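Local coordinates for isochorismatase family protein (Enterococcus faecalis, PDB 2A67) that is of uncharacterised function but probably acts as a hydrolase of the isochorismatase family, related to nicotinamidases, at residues I10-G15 with E105-Q110. Sequence-based numbering, arbitrary orientation.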
loop_
_atom_site.group_PDB
_atom_site.type_symbol
_atom_site.label_atom_id
_atom_site.label_comp_id
_atom_site.label_asym_id
_atom_site.label_seq_id
_atom_site.Cartn_x
_atom_site.Cartn_y
_atom_site.Cartn_z
ATOM N N ILE D 10 6.802 -5.571 -12.772
ATOM C CA ILE D 10 5.850 -4.479 -12.866
ATOM C C ILE D 10 6.425 -3.253 -13.606
ATOM O O ILE D 10 7.425 -2.628 -13.204
ATOM C CB ILE D 10 5.284 -4.078 -11.470
ATOM C CG1 ILE D 10 4.590 -5.267 -10.791
ATOM C CG2 ILE D 10 4.323 -2.805 -11.609
ATOM C CD1 ILE D 10 4.431 -5.062 -9.287
ATOM N N ASP D 11 5.763 -2.927 -14.704
ATOM C CA ASP D 11 5.955 -1.647 -15.432
ATOM C C ASP D 11 7.384 -1.364 -15.830
ATOM O O ASP D 11 7.835 -0.216 -15.742
ATOM C CB ASP D 11 5.431 -0.441 -14.613
ATOM C CG ASP D 11 3.912 -0.444 -14.403
ATOM O OD1 ASP D 11 3.188 -1.308 -14.915
ATOM O OD2 ASP D 11 3.413 0.452 -13.697
ATOM N N PHE D 12 8.101 -2.377 -16.278
ATOM C CA PHE D 12 9.429 -2.213 -16.836
ATOM C C PHE D 12 9.349 -1.780 -18.300
ATOM O O PHE D 12 9.758 -2.527 -19.212
ATOM C CB PHE D 12 10.206 -3.525 -16.761
ATOM C CG PHE D 12 10.775 -3.821 -15.420
ATOM C CD1 PHE D 12 11.623 -2.895 -14.782
ATOM C CD2 PHE D 12 10.511 -5.039 -14.800
ATOM C CE1 PHE D 12 12.204 -3.218 -13.525
ATOM C CE2 PHE D 12 11.085 -5.363 -13.537
ATOM C CZ PHE D 12 11.922 -4.462 -12.919
ATOM N N GLN D 13 8.876 -0.552 -18.506
ATOM C CA GLN D 13 8.598 0.002 -19.842
ATOM C C GLN D 13 9.477 1.242 -20.166
ATOM O O GLN D 13 9.772 2.059 -19.279
ATOM C CB GLN D 13 7.117 0.371 -19.919
ATOM C CG GLN D 13 6.132 -0.807 -19.540
ATOM C CD GLN D 13 4.765 -0.289 -19.231
ATOM O OE1 GLN D 13 4.406 -0.128 -18.082
ATOM N NE2 GLN D 13 3.987 0.001 -20.269
ATOM N N LYS D 14 9.873 1.353 -21.441
ATOM C CA LYS D 14 10.824 2.377 -21.905
ATOM C C LYS D 14 10.463 3.788 -21.432
ATOM O O LYS D 14 11.319 4.507 -20.910
ATOM C CB LYS D 14 10.936 2.342 -23.424
ATOM C CG LYS D 14 11.233 0.960 -23.986
ATOM C CD LYS D 14 11.398 1.061 -25.498
ATOM C CE LYS D 14 10.879 -0.155 -26.229
ATOM N NZ LYS D 14 10.313 0.332 -27.566
ATOM N N GLY D 15 9.188 4.140 -21.538
ATOM C CA GLY D 15 8.749 5.506 -21.250
ATOM C C GLY D 15 8.534 5.913 -19.804
ATOM O O GLY D 15 7.891 6.924 -19.550
ATOM N N GLU D 105 6.786 -13.563 -6.597
ATOM C CA GLU D 105 8.063 -12.850 -6.446
ATOM C C GLU D 105 7.971 -11.554 -7.263
ATOM O O GLU D 105 7.887 -11.589 -8.481
ATOM C CB GLU D 105 9.263 -13.682 -6.954
ATOM C CG GLU D 105 10.605 -12.972 -6.722
ATOM C CD GLU D 105 11.819 -13.823 -7.132
ATOM O OE1 GLU D 105 11.710 -15.087 -7.203
ATOM O OE2 GLU D 105 12.884 -13.207 -7.336
ATOM N N ILE D 106 8.064 -10.418 -6.592
ATOM C CA ILE D 106 7.733 -9.129 -7.210
ATOM C C ILE D 106 8.947 -8.245 -7.465
ATOM O O ILE D 106 9.844 -8.118 -6.628
ATOM C CB ILE D 106 6.680 -8.398 -6.323
ATOM C CG1 ILE D 106 5.380 -9.226 -6.300
ATOM C CG2 ILE D 106 6.350 -6.949 -6.878
ATOM C CD1 ILE D 106 4.414 -8.954 -5.147
ATOM N N ALA D 107 8.956 -7.581 -8.618
ATOM C CA ALA D 107 9.995 -6.607 -8.962
ATOM C C ALA D 107 9.311 -5.538 -9.840
ATOM O O ALA D 107 8.224 -5.789 -10.388
ATOM C CB ALA D 107 11.148 -7.308 -9.738
ATOM N N GLY D 108 9.889 -4.344 -9.881
ATOM C CA GLY D 108 9.491 -3.366 -10.929
ATOM C C GLY D 108 9.722 -1.960 -10.494
ATOM O O GLY D 108 10.515 -1.702 -9.597
ATOM N N VAL D 109 8.978 -1.049 -11.132
ATOM C CA VAL D 109 9.058 0.396 -10.931
ATOM C C VAL D 109 7.616 0.921 -11.011
ATOM O O VAL D 109 6.759 0.246 -11.596
ATOM C CB VAL D 109 9.931 1.083 -12.063
ATOM C CG1 VAL D 109 11.363 0.446 -12.127
ATOM C CG2 VAL D 109 9.246 0.896 -13.422
ATOM N N GLN D 110 7.317 2.055 -10.377
ATOM C CA GLN D 110 8.240 2.715 -9.450
ATOM C C GLN D 110 8.003 2.159 -8.048
ATOM O O GLN D 110 6.873 1.887 -7.690
ATOM C CB GLN D 110 8.008 4.249 -9.422
ATOM C CG GLN D 110 8.608 4.948 -10.649
ATOM C CD GLN D 110 8.185 6.393 -10.717
ATOM O OE1 GLN D 110 8.645 7.243 -9.952
ATOM N NE2 GLN D 110 7.266 6.664 -11.602
#
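F12 lays the outer end of its ring against G108: CZ comes to 3.3 Å from G108 CA, which sits over one ring face. With CG anti to the carbonyl carbon (chi1 -79°), the phenyl swings back along the strand containing G108, although its CB does not point there. V109 CG1 meets F12 CE1 obliquely at 4.0 Å, and V33, L30 and V29 of helix 26-42 also pack against the ring. G108 CA also makes a CA-H...O contact with I10 O at 3.2 Å, the glycine letting the two backbones come this close. I10 pairs with G108 in parallel register: I10 N donates to A107 O (2.8 Å), and I10 O accepts from V109 N (3.0 Å). I10 CD1 reaches back to touch I106 CG2 at 3.6 Å, and both isoleucines face helix 111-125. The two backbone hydrogen bonds join strands 5-10 and 103-109, central neighbours in the parallel sheet of an alpha/beta isochorismatase fold. Just beyond the pairing, D11 leaves the sheet with left-handed backbone angles (phi 55°), its CB 3.4 Å from V109 O. Its OD2 forms a salt bridge with K81, and its side chain touches C114, a grouping consistent with the Asp-Lys-Cys triad of cysteine hydrolases in this family. V109 CG2, which its first torsion places beside both backbone N and carbonyl carbon, lies 2.9 Å from D11 O, a separation too short to interpret with confidence. The peptide between V109 and Q110 is cis, and Q110 takes the N-cap position of helix 111-125, the helix that carries C114.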